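Local atomic coordinates of galactose-binding like protein (Bacteroides thetaiotaomicron, PDB entry 7M1A), a protein that binds calcium and, as a SusE-like protein, probably takes part in carbohydrate recognition or breakdown, the piece described here being its C-terminal galactose-binding-like domain. Residues R9-Q14 against V57-L62; A97-P102 against V151-I156; G104-W109 against R155-K160. All blocks are in the same frame, centred on the assembly; numbering follows the deposited sequence.

Contact 1: R9-Q14 against V57-L62; sequences REMYLQ and VFTFDL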
loop_
_atom_site.group_PDB
_atom_site.type_symbol
_atom_site.label_atom_id
_atom_site.label_comp_id
_atom_site.label_asym_id
_atom_site.label_seq_id
_atom_site.Cartn_x
_atom_site.Cartn_y
_atom_site.Cartn_z
ATOM N N ARG A 9 0.069 -7.109 5.002
ATOM C CA ARG A 9 0.062 -6.374 3.752
ATOM C C ARG A 9 -0.943 -5.241 3.778
ATOM O O ARG A 9 -2.080 -5.416 4.277
ATOM C CB ARG A 9 -0.326 -7.284 2.571
ATOM C CG ARG A 9 0.682 -8.395 2.348
ATOM C CD ARG A 9 1.988 -7.979 1.704
ATOM N NE ARG A 9 2.848 -9.062 1.417
ATOM C CZ ARG A 9 3.822 -9.508 2.209
ATOM N NH1 ARG A 9 4.043 -8.960 3.379
ATOM N NH2 ARG A 9 4.582 -10.512 1.831
ATOM N N GLU A 10 -0.542 -4.062 3.282
ATOM C CA GLU A 10 -1.468 -2.949 3.100
ATOM C C GLU A 10 -2.555 -3.358 2.094
ATOM O O GLU A 10 -2.303 -4.136 1.177
ATOM C CB GLU A 10 -0.638 -1.752 2.621
ATOM C CG GLU A 10 -1.385 -0.477 2.365
ATOM C CD GLU A 10 -1.903 -0.224 0.981
ATOM O OE1 GLU A 10 -2.065 -1.240 0.250
ATOM O OE2 GLU A 10 -2.291 0.898 0.728
HETATM N N MSE A 11 -3.777 -2.853 2.334
HETATM C CA MSE A 11 -4.846 -2.909 1.349
HETATM C C MSE A 11 -5.371 -1.504 1.136
HETATM O O MSE A 11 -5.124 -0.604 1.964
HETATM C CB MSE A 11 -5.929 -3.851 1.813
HETATM C CG MSE A 11 -5.419 -5.270 1.926
HETATM SE SE MSE A 11 -6.837 -6.549 2.340
HETATM C CE MSE A 11 -7.696 -6.532 0.609
ATOM N N TYR A 12 -6.254 -1.331 0.123
ATOM C CA TYR A 12 -6.782 0.010 -0.106
ATOM C C TYR A 12 -8.131 -0.212 -0.768
ATOM O O TYR A 12 -8.192 -0.640 -1.937
ATOM C CB TYR A 12 -5.911 0.886 -1.001
ATOM C CG TYR A 12 -6.466 2.297 -1.003
ATOM C CD1 TYR A 12 -6.343 3.159 0.123
ATOM C CD2 TYR A 12 -7.256 2.723 -2.093
ATOM C CE1 TYR A 12 -6.945 4.415 0.123
ATOM C CE2 TYR A 12 -7.840 3.986 -2.088
ATOM C CZ TYR A 12 -7.719 4.800 -0.967
ATOM O OH TYR A 12 -8.349 5.996 -0.948
ATOM N N LEU A 13 -9.212 -0.070 0.020
ATOM C CA LEU A 13 -10.573 -0.257 -0.459
ATOM C C LEU A 13 -11.205 1.086 -0.734
ATOM O O LEU A 13 -10.735 2.081 -0.252
ATOM C CB LEU A 13 -11.418 -0.954 0.617
ATOM C CG LEU A 13 -10.848 -2.222 1.254
ATOM C CD1 LEU A 13 -11.874 -2.930 2.132
ATOM C CD2 LEU A 13 -10.352 -3.200 0.156
ATOM N N GLN A 14 -12.259 1.147 -1.584
ATOM C CA GLN A 14 -12.777 2.486 -1.947
ATOM C C GLN A 14 -13.208 3.203 -0.687
ATOM O O GLN A 14 -13.849 2.597 0.203
ATOM C CB GLN A 14 -14.077 2.251 -2.760
ATOM C CG GLN A 14 -14.642 3.466 -3.520
ATOM C CD GLN A 14 -15.933 3.127 -4.236
ATOM O OE1 GLN A 14 -16.261 1.975 -4.528
ATOM N NE2 GLN A 14 -16.692 4.157 -4.543
ATOM N N VAL A 57 -10.745 5.526 8.065
ATOM C CA VAL A 57 -10.782 4.067 7.964
ATOM C C VAL A 57 -9.582 3.607 7.130
ATOM O O VAL A 57 -9.381 4.130 6.065
ATOM C CB VAL A 57 -12.131 3.570 7.376
ATOM C CG1 VAL A 57 -12.117 2.074 7.086
ATOM C CG2 VAL A 57 -13.305 4.004 8.203
ATOM N N PHE A 58 -8.892 2.542 7.576
ATOM C CA PHE A 58 -7.925 1.937 6.653
ATOM C C PHE A 58 -7.925 0.426 6.934
ATOM O O PHE A 58 -8.494 -0.065 7.922
ATOM C CB PHE A 58 -6.539 2.597 6.804
ATOM C CG PHE A 58 -5.882 2.388 8.130
ATOM C CD1 PHE A 58 -5.170 1.239 8.444
ATOM C CD2 PHE A 58 -6.082 3.339 9.146
ATOM C CE1 PHE A 58 -4.611 1.026 9.698
ATOM C CE2 PHE A 58 -5.540 3.133 10.417
ATOM C CZ PHE A 58 -4.843 1.962 10.729
ATOM N N THR A 59 -7.345 -0.311 5.963
ATOM C CA THR A 59 -7.568 -1.741 5.851
ATOM C C THR A 59 -6.216 -2.429 5.619
ATOM O O THR A 59 -5.384 -1.959 4.826
ATOM C CB THR A 59 -8.462 -1.998 4.644
ATOM O OG1 THR A 59 -9.672 -1.220 4.710
ATOM C CG2 THR A 59 -8.858 -3.453 4.519
ATOM N N PHE A 60 -6.050 -3.653 6.154
ATOM C CA PHE A 60 -4.837 -4.437 5.896
ATOM C C PHE A 60 -5.117 -5.921 6.077
ATOM O O PHE A 60 -6.185 -6.305 6.512
ATOM C CB PHE A 60 -3.638 -3.960 6.721
ATOM C CG PHE A 60 -3.810 -3.993 8.204
ATOM C CD1 PHE A 60 -4.474 -2.960 8.860
ATOM C CD2 PHE A 60 -3.317 -5.041 8.999
ATOM C CE1 PHE A 60 -4.548 -2.907 10.270
ATOM C CE2 PHE A 60 -3.443 -5.016 10.415
ATOM C CZ PHE A 60 -4.038 -3.957 11.031
ATOM N N ASP A 61 -4.165 -6.747 5.666
ATOM C CA ASP A 61 -4.252 -8.197 5.604
ATOM C C ASP A 61 -3.193 -8.694 6.569
ATOM O O ASP A 61 -1.993 -8.335 6.447
ATOM C CB ASP A 61 -3.959 -8.573 4.159
ATOM C CG ASP A 61 -4.005 -10.024 3.777
ATOM O OD1 ASP A 61 -4.066 -10.909 4.645
ATOM O OD2 ASP A 61 -4.064 -10.269 2.538
ATOM N N LEU A 62 -3.561 -9.605 7.477
ATOM C CA LEU A 62 -2.613 -10.230 8.411
ATOM C C LEU A 62 -1.772 -11.304 7.718
ATOM O O LEU A 62 -0.750 -11.723 8.286
ATOM C CB LEU A 62 -3.332 -10.875 9.632
ATOM C CG LEU A 62 -4.195 -9.916 10.479
ATOM C CD1 LEU A 62 -5.079 -10.686 11.434
ATOM C CD2 LEU A 62 -3.290 -8.934 11.241
HETATM O O HOH W 1 -6.580 1.113 3.515
#

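Contact 2: A97-P102 against V151-I156; sequences ATEPNP and VRYIRI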
loop_
_atom_site.group_PDB
_atom_site.type_symbol
_atom_site.label_atom_id
_atom_site.label_comp_id
_atom_site.label_asym_id
_atom_site.label_seq_id
_atom_site.Cartn_x
_atom_site.Cartn_y
_atom_site.Cartn_z
ATOM N N ALA A 97 -12.937 -12.757 7.478
ATOM C CA ALA A 97 -12.226 -13.960 7.155
ATOM C C ALA A 97 -12.015 -14.158 5.669
ATOM O O ALA A 97 -11.169 -14.996 5.313
ATOM C CB ALA A 97 -12.891 -15.223 7.701
ATOM N N THR A 98 -12.851 -13.534 4.838
ATOM C CA THR A 98 -12.719 -13.798 3.393
ATOM C C THR A 98 -12.444 -12.462 2.674
ATOM O O THR A 98 -12.616 -11.357 3.238
ATOM C CB THR A 98 -13.968 -14.483 2.812
ATOM O OG1 THR A 98 -15.127 -13.656 2.773
ATOM C CG2 THR A 98 -14.311 -15.824 3.464
ATOM N N GLU A 99 -12.019 -12.569 1.386
ATOM C CA GLU A 99 -11.526 -11.407 0.697
ATOM C C GLU A 99 -12.421 -10.194 0.881
ATOM O O GLU A 99 -13.643 -10.217 0.537
ATOM C CB GLU A 99 -11.541 -11.732 -0.804
ATOM C CG GLU A 99 -10.741 -10.732 -1.609
ATOM C CD GLU A 99 -9.237 -10.709 -1.257
ATOM O OE1 GLU A 99 -8.608 -11.791 -1.310
ATOM O OE2 GLU A 99 -8.736 -9.636 -0.931
ATOM N N PRO A 100 -11.882 -9.074 1.372
ATOM C CA PRO A 100 -12.664 -7.841 1.452
ATOM C C PRO A 100 -13.223 -7.334 0.129
ATOM O O PRO A 100 -12.474 -7.310 -0.925
ATOM C CB PRO A 100 -11.725 -6.775 2.043
ATOM C CG PRO A 100 -10.784 -7.682 2.853
ATOM C CD PRO A 100 -10.540 -8.932 1.997
ATOM N N ASN A 101 -14.482 -6.911 0.105
ATOM C CA ASN A 101 -15.003 -6.362 -1.135
ATOM C C ASN A 101 -14.285 -5.065 -1.365
ATOM O O ASN A 101 -14.206 -4.201 -0.484
ATOM C CB ASN A 101 -16.505 -6.108 -1.008
ATOM C CG ASN A 101 -17.096 -5.828 -2.387
ATOM O OD1 ASN A 101 -16.763 -4.807 -2.988
ATOM N ND2 ASN A 101 -18.133 -6.523 -2.844
ATOM N N PRO A 102 -13.792 -4.823 -2.611
ATOM C CA PRO A 102 -13.147 -3.539 -2.894
ATOM C C PRO A 102 -13.948 -2.279 -2.897
ATOM O O PRO A 102 -13.376 -1.168 -2.879
ATOM C CB PRO A 102 -12.669 -3.602 -4.319
ATOM C CG PRO A 102 -12.831 -4.977 -4.731
ATOM C CD PRO A 102 -13.691 -5.748 -3.735
ATOM N N VAL A 151 -10.080 -14.342 11.935
ATOM C CA VAL A 151 -10.050 -13.315 10.886
ATOM C C VAL A 151 -8.677 -13.208 10.268
ATOM O O VAL A 151 -7.717 -13.701 10.823
ATOM C CB VAL A 151 -10.391 -11.903 11.465
ATOM C CG1 VAL A 151 -11.866 -11.813 11.914
ATOM C CG2 VAL A 151 -9.512 -11.472 12.697
ATOM N N ARG A 152 -8.682 -12.825 8.968
ATOM C CA ARG A 152 -7.460 -12.553 8.284
ATOM C C ARG A 152 -7.288 -11.089 7.887
ATOM O O ARG A 152 -6.150 -10.645 7.816
ATOM C CB ARG A 152 -7.455 -13.393 6.992
ATOM C CG ARG A 152 -6.259 -13.094 6.088
ATOM C CD ARG A 152 -6.061 -14.096 4.973
ATOM N NE ARG A 152 -4.976 -13.560 4.140
ATOM C CZ ARG A 152 -4.504 -14.232 3.115
ATOM N NH1 ARG A 152 -4.958 -15.456 2.873
ATOM N NH2 ARG A 152 -3.549 -13.725 2.348
ATOM N N TYR A 153 -8.359 -10.338 7.763
ATOM C CA TYR A 153 -8.304 -8.955 7.289
ATOM C C TYR A 153 -8.778 -8.051 8.403
ATOM O O TYR A 153 -9.660 -8.472 9.164
ATOM C CB TYR A 153 -9.206 -8.811 6.056
ATOM C CG TYR A 153 -8.813 -9.817 5.016
ATOM C CD1 TYR A 153 -7.671 -9.674 4.200
ATOM C CD2 TYR A 153 -9.582 -10.971 4.852
ATOM C CE1 TYR A 153 -7.382 -10.634 3.233
ATOM C CE2 TYR A 153 -9.260 -11.958 3.934
ATOM C CZ TYR A 153 -8.129 -11.804 3.139
ATOM O OH TYR A 153 -7.810 -12.784 2.216
ATOM N N ILE A 154 -8.184 -6.884 8.468
ATOM C CA ILE A 154 -8.456 -5.973 9.584
ATOM C C ILE A 154 -8.788 -4.594 9.059
ATOM O O ILE A 154 -8.230 -4.139 8.059
ATOM C CB ILE A 154 -7.227 -5.869 10.498
ATOM C CG1 ILE A 154 -6.909 -7.236 11.139
ATOM C CG2 ILE A 154 -7.427 -4.831 11.618
ATOM C CD1 ILE A 154 -7.891 -7.748 12.146
ATOM N N ARG A 155 -9.698 -3.893 9.743
ATOM C CA ARG A 155 -9.888 -2.466 9.550
ATOM C C ARG A 155 -9.710 -1.755 10.895
ATOM O O ARG A 155 -10.155 -2.253 11.960
ATOM C CB ARG A 155 -11.231 -2.091 8.931
ATOM C CG ARG A 155 -11.228 -2.342 7.452
ATOM C CD ARG A 155 -12.656 -2.166 6.929
ATOM N NE ARG A 155 -12.454 -1.341 5.701
ATOM C CZ ARG A 155 -13.472 -0.845 5.025
ATOM N NH1 ARG A 155 -14.735 -1.118 5.381
ATOM N NH2 ARG A 155 -13.289 -0.019 3.999
ATOM N N ILE A 156 -9.128 -0.556 10.826
ATOM C CA ILE A 156 -9.144 0.340 11.994
ATOM C C ILE A 156 -9.941 1.587 11.619
ATOM O O ILE A 156 -9.806 2.138 10.529
ATOM C CB ILE A 156 -7.724 0.639 12.470
ATOM C CG1 ILE A 156 -7.171 -0.661 13.128
ATOM C CG2 ILE A 156 -7.678 1.807 13.464
ATOM C CD1 ILE A 156 -5.724 -0.594 13.558
HETATM O O HOH W 2 -6.485 -12.834 0.005
#

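Contact 3: G104-W109 against R155-K160; sequences GSWDQW and RIKCLK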
loop_
_atom_site.group_PDB
_atom_site.type_symbol
_atom_site.label_atom_id
_atom_site.label_comp_id
_atom_site.label_asym_id
_atom_site.label_seq_id
_atom_site.Cartn_x
_atom_site.Cartn_y
_atom_site.Cartn_z
ATOM N N GLY A 104 -15.321 -1.329 -0.276
ATOM C CA GLY A 104 -15.150 -0.737 1.048
ATOM C C GLY A 104 -16.341 -0.785 1.995
ATOM O O GLY A 104 -16.296 -0.216 3.121
ATOM N N SER A 105 -17.417 -1.476 1.565
ATOM C CA SER A 105 -18.582 -1.575 2.416
ATOM C C SER A 105 -18.234 -2.302 3.729
ATOM O O SER A 105 -17.419 -3.227 3.805
ATOM C CB SER A 105 -19.738 -2.294 1.708
ATOM O OG SER A 105 -20.841 -2.494 2.647
ATOM N N TRP A 106 -18.981 -1.943 4.783
ATOM C CA TRP A 106 -18.831 -2.605 6.088
ATOM C C TRP A 106 -19.571 -3.954 6.197
ATOM O O TRP A 106 -19.482 -4.669 7.199
ATOM C CB TRP A 106 -19.264 -1.655 7.200
ATOM C CG TRP A 106 -18.320 -0.522 7.422
ATOM C CD1 TRP A 106 -18.394 0.771 6.940
ATOM C CD2 TRP A 106 -17.056 -0.620 8.074
ATOM N NE1 TRP A 106 -17.287 1.496 7.349
ATOM C CE2 TRP A 106 -16.482 0.670 8.075
ATOM C CE3 TRP A 106 -16.461 -1.643 8.796
ATOM C CZ2 TRP A 106 -15.273 0.933 8.705
ATOM C CZ3 TRP A 106 -15.261 -1.365 9.438
ATOM C CH2 TRP A 106 -14.695 -0.104 9.394
ATOM N N ASP A 107 -20.411 -4.269 5.225
ATOM C CA ASP A 107 -21.324 -5.371 5.358
ATOM C C ASP A 107 -20.677 -6.654 5.868
ATOM O O ASP A 107 -21.316 -7.376 6.650
ATOM C CB ASP A 107 -22.077 -5.634 4.035
ATOM C CG ASP A 107 -23.111 -4.561 3.706
ATOM O OD1 ASP A 107 -23.531 -3.790 4.605
ATOM O OD2 ASP A 107 -23.579 -4.570 2.560
ATOM N N GLN A 108 -19.518 -7.090 5.297
ATOM C CA GLN A 108 -18.972 -8.382 5.614
ATOM C C GLN A 108 -18.179 -8.360 6.954
ATOM O O GLN A 108 -17.655 -9.420 7.353
ATOM C CB GLN A 108 -18.058 -8.958 4.521
ATOM C CG GLN A 108 -16.681 -8.331 4.478
ATOM C CD GLN A 108 -16.076 -8.493 3.099
ATOM O OE1 GLN A 108 -16.284 -7.641 2.248
ATOM N NE2 GLN A 108 -15.364 -9.607 2.906
ATOM N N TRP A 109 -17.895 -7.165 7.548
ATOM C CA TRP A 109 -16.898 -6.983 8.672
ATOM C C TRP A 109 -17.629 -7.157 10.006
ATOM O O TRP A 109 -18.807 -6.766 10.156
ATOM C CB TRP A 109 -16.301 -5.583 8.516
ATOM C CG TRP A 109 -15.476 -5.423 7.272
ATOM C CD1 TRP A 109 -15.917 -5.015 6.062
ATOM C CD2 TRP A 109 -14.073 -5.620 7.200
ATOM N NE1 TRP A 109 -14.836 -5.008 5.176
ATOM C CE2 TRP A 109 -13.684 -5.336 5.870
ATOM C CE3 TRP A 109 -13.110 -6.030 8.166
ATOM C CZ2 TRP A 109 -12.353 -5.420 5.459
ATOM C CZ3 TRP A 109 -11.798 -6.096 7.743
ATOM C CH2 TRP A 109 -11.438 -5.826 6.403
ATOM N N ARG A 155 -9.698 -3.893 9.743
ATOM C CA ARG A 155 -9.888 -2.466 9.550
ATOM C C ARG A 155 -9.710 -1.755 10.895
ATOM O O ARG A 155 -10.155 -2.253 11.960
ATOM C CB ARG A 155 -11.231 -2.091 8.931
ATOM C CG ARG A 155 -11.228 -2.342 7.452
ATOM C CD ARG A 155 -12.656 -2.166 6.929
ATOM N NE ARG A 155 -12.454 -1.341 5.701
ATOM C CZ ARG A 155 -13.472 -0.845 5.025
ATOM N NH1 ARG A 155 -14.735 -1.118 5.381
ATOM N NH2 ARG A 155 -13.289 -0.019 3.999
ATOM N N ILE A 156 -9.128 -0.556 10.826
ATOM C CA ILE A 156 -9.144 0.340 11.994
ATOM C C ILE A 156 -9.941 1.587 11.619
ATOM O O ILE A 156 -9.806 2.138 10.529
ATOM C CB ILE A 156 -7.724 0.639 12.470
ATOM C CG1 ILE A 156 -7.171 -0.661 13.128
ATOM C CG2 ILE A 156 -7.678 1.807 13.464
ATOM C CD1 ILE A 156 -5.724 -0.594 13.558
ATOM N N LYS A 157 -10.920 1.932 12.497
ATOM C CA LYS A 157 -11.753 3.126 12.340
ATOM C C LYS A 157 -11.454 4.107 13.491
ATOM O O LYS A 157 -11.573 3.733 14.651
ATOM C CB LYS A 157 -13.216 2.679 12.321
ATOM C CG LYS A 157 -14.251 3.804 12.173
ATOM C CD LYS A 157 -15.738 3.286 12.409
ATOM C CE LYS A 157 -16.706 4.347 11.943
ATOM N NZ LYS A 157 -18.132 3.946 12.068
ATOM N N CYS A 158 -11.099 5.364 13.149
ATOM C CA CYS A 158 -10.810 6.373 14.168
ATOM C C CYS A 158 -12.061 7.221 14.395
ATOM O O CYS A 158 -12.383 8.096 13.565
ATOM C CB CYS A 158 -9.619 7.234 13.743
ATOM S SG CYS A 158 -9.165 8.231 15.190
ATOM N N LEU A 159 -12.790 6.945 15.503
ATOM C CA LEU A 159 -13.986 7.727 15.803
ATOM C C LEU A 159 -13.643 9.135 16.286
ATOM O O LEU A 159 -14.375 10.081 16.003
ATOM C CB LEU A 159 -14.807 7.059 16.887
ATOM C CG LEU A 159 -15.241 5.628 16.626
ATOM C CD1 LEU A 159 -15.889 5.016 17.884
ATOM C CD2 LEU A 159 -16.229 5.562 15.468
ATOM N N LYS A 160 -12.543 9.285 17.042
ATOM C CA LYS A 160 -12.142 10.586 17.563
ATOM C C LYS A 160 -10.690 10.521 17.954
ATOM O O LYS A 160 -10.290 9.527 18.606
ATOM C CB LYS A 160 -13.036 11.010 18.761
ATOM C CG LYS A 160 -12.902 12.447 19.279
ATOM C CD LYS A 160 -13.749 12.662 20.554
ATOM C CE LYS A 160 -15.211 12.960 20.246
ATOM N NZ LYS A 160 -15.374 13.796 19.022
#

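Contact 1: R9-Q14 against V57-L62
F60 and D61 meet segment 9-14 through their CB atoms, the F60 ring being turned off to other side chains and the D61 carboxylate to its own polar partners. F60 CB lies 3.2 Å from R9 O. With chi1 at 59°, CG sits between the backbone N and the carbonyl carbon, and the ring meets W30 with planes at about 40° and packs against I154, L173 and F175. D61 CB faces the selenium of M11, a selenomethionine, with SE 4.0 Å from it. D61 OD1 is salt-bridged to R152 NE and hydrogen-bonded to G63 N, and OD2 forms a salt bridge with R9 NE of the second subunit.

The short strand 9-11 lies antiparallel along strand 56-66, adding a strand to one sheet of the β-sandwich characteristic of galactose-binding-like domains. R9 and D61 form a hydrogen-bonded pair, R9 N reaching D61 O at 2.8 Å and D61 N reaching R9 O at 2.8 Å. E10 and F60 follow as a non-hydrogen-bonded pair. Beyond them M11 N still donates to T59 O at 3.1 Å, but in place of a second direct bond a water donates to M11 O (2.7 Å) and accepts from T59 N (2.9 Å). L13 crosses T59 at about a right angle, its CG 3.8 Å from T59 OG1, a hydroxyl that is hydrogen-bonded to D16 and R155.

Contact 2: A97-P102 against V151-I156
A97 and V151 bring the two backbones together, their CA atoms 4.4 Å apart, and from there the segments diverge without a single direct hydrogen bond between them. Segment 97-102 is irregular throughout. In segment 151-156 the chain turns a corner at R152, where R152 and Y153 both face C96 in a classic β-bulge before the strand runs on.

Y153 carries most of the contact, and its ring is covered on both faces. Over the centre of one face lies P100 CD, 3.5 Å from the Y153 ring centroid and only 7° off the ring normal, a CH-pi contact. The prolyl ring crosses the tyrosine at about a right angle, and P100 CG also reaches back to Y153 CB at 3.7 Å. Over the centre of the opposite face sits R152 CG, so the ring is clamped between a proline methylene and the aliphatic stem of its own neighbour. The R152 guanidinium in turn has Y153 OH 3.4 Å above its plane, offset toward the rim. A97 O approaches the edge of the tyrosine ring, 3.8 Å from Y153 CE2, while T98 O comes in obliquely at 3.5 Å from Y153 CD2. At the far end Y153 OH and E99 OE1 do not bond directly; one water joins them, 2.6 Å from Y153 OH and 2.7 Å from E99 OE1. The other carboxylate oxygen, E99 OE2, pairs with R9 of the second subunit.

The contact thus lays the loop that follows strand 88-96 over the start of strand 151-158, with M11 of strand 9-11 packed against E99, P100 and Y153, and W109 touching both P100 and Y153.

Contact 3: G104-W109 against R155-K160
R155 runs between the indoles of W106 and W109 and ends on the backbone of G104. Against W109 it is the aliphatic part that packs: R155 CD lies 3.6 Å from the centroid of the W109 six-membered ring, over the face, and R155 CG touches W109 CH2 at 3.6 Å. The arginine crosses this indole at about a right angle. W106 takes the charged end as well as an off-centre touch from CD. R155 CZ stands 4.5 Å from the centroid of the W106 six-membered ring, 9° off its normal, a cation-pi contact in which NH1 comes nearest, 3.6 Å from W106 CD2. The guanidinium is inclined to the W106 ring by 44°, and is therefore not stacked flat upon it.

G104 O helps to fix its rotation, lying at the guanidinium edge and accepting from both terminal nitrogens, R155 NH1 at 2.9 Å and R155 NH2 at 3.1 Å. Both donors come from the same face of the carbonyl plane, NH1 well above it. NH2 is also bridged to D16, whose carboxylate probably offsets the buried charge. K157 CB adds a looser touch, 4.3 Å from W106 CH2.

W106 to W109 form a type I β-turn, closed by W109 N on W106 O, and just ahead S105 OG accepts from D107 N in an ST turn; the strand arginine fastens this compact loop to the sheet of a galactose-binding-like β-sandwich.

Overall arrangement
From the N terminus, contact 1 comes first: strand 9-11 pairs with strand 56-66, closing the long, mostly irregular excursion that carries the calcium ligands Y28, N31 and R33. It is complete before the other two open. Contacts 2 and 3 start on successive parts of the loop between strands 88-96 and 110-116, and both end on strand 151-158, sharing R155 and I156. Judged by the residues that touch, 97-100 with 151-153 and 104-109 with 155-157, their two closures overlap in the crossing sense. Strands 56-66 and 151-158 are sheet neighbours, and the backbone bond between F58 and I156 helps join contact 1 to the others. Contacts 1 and 2 also reach the second subunit.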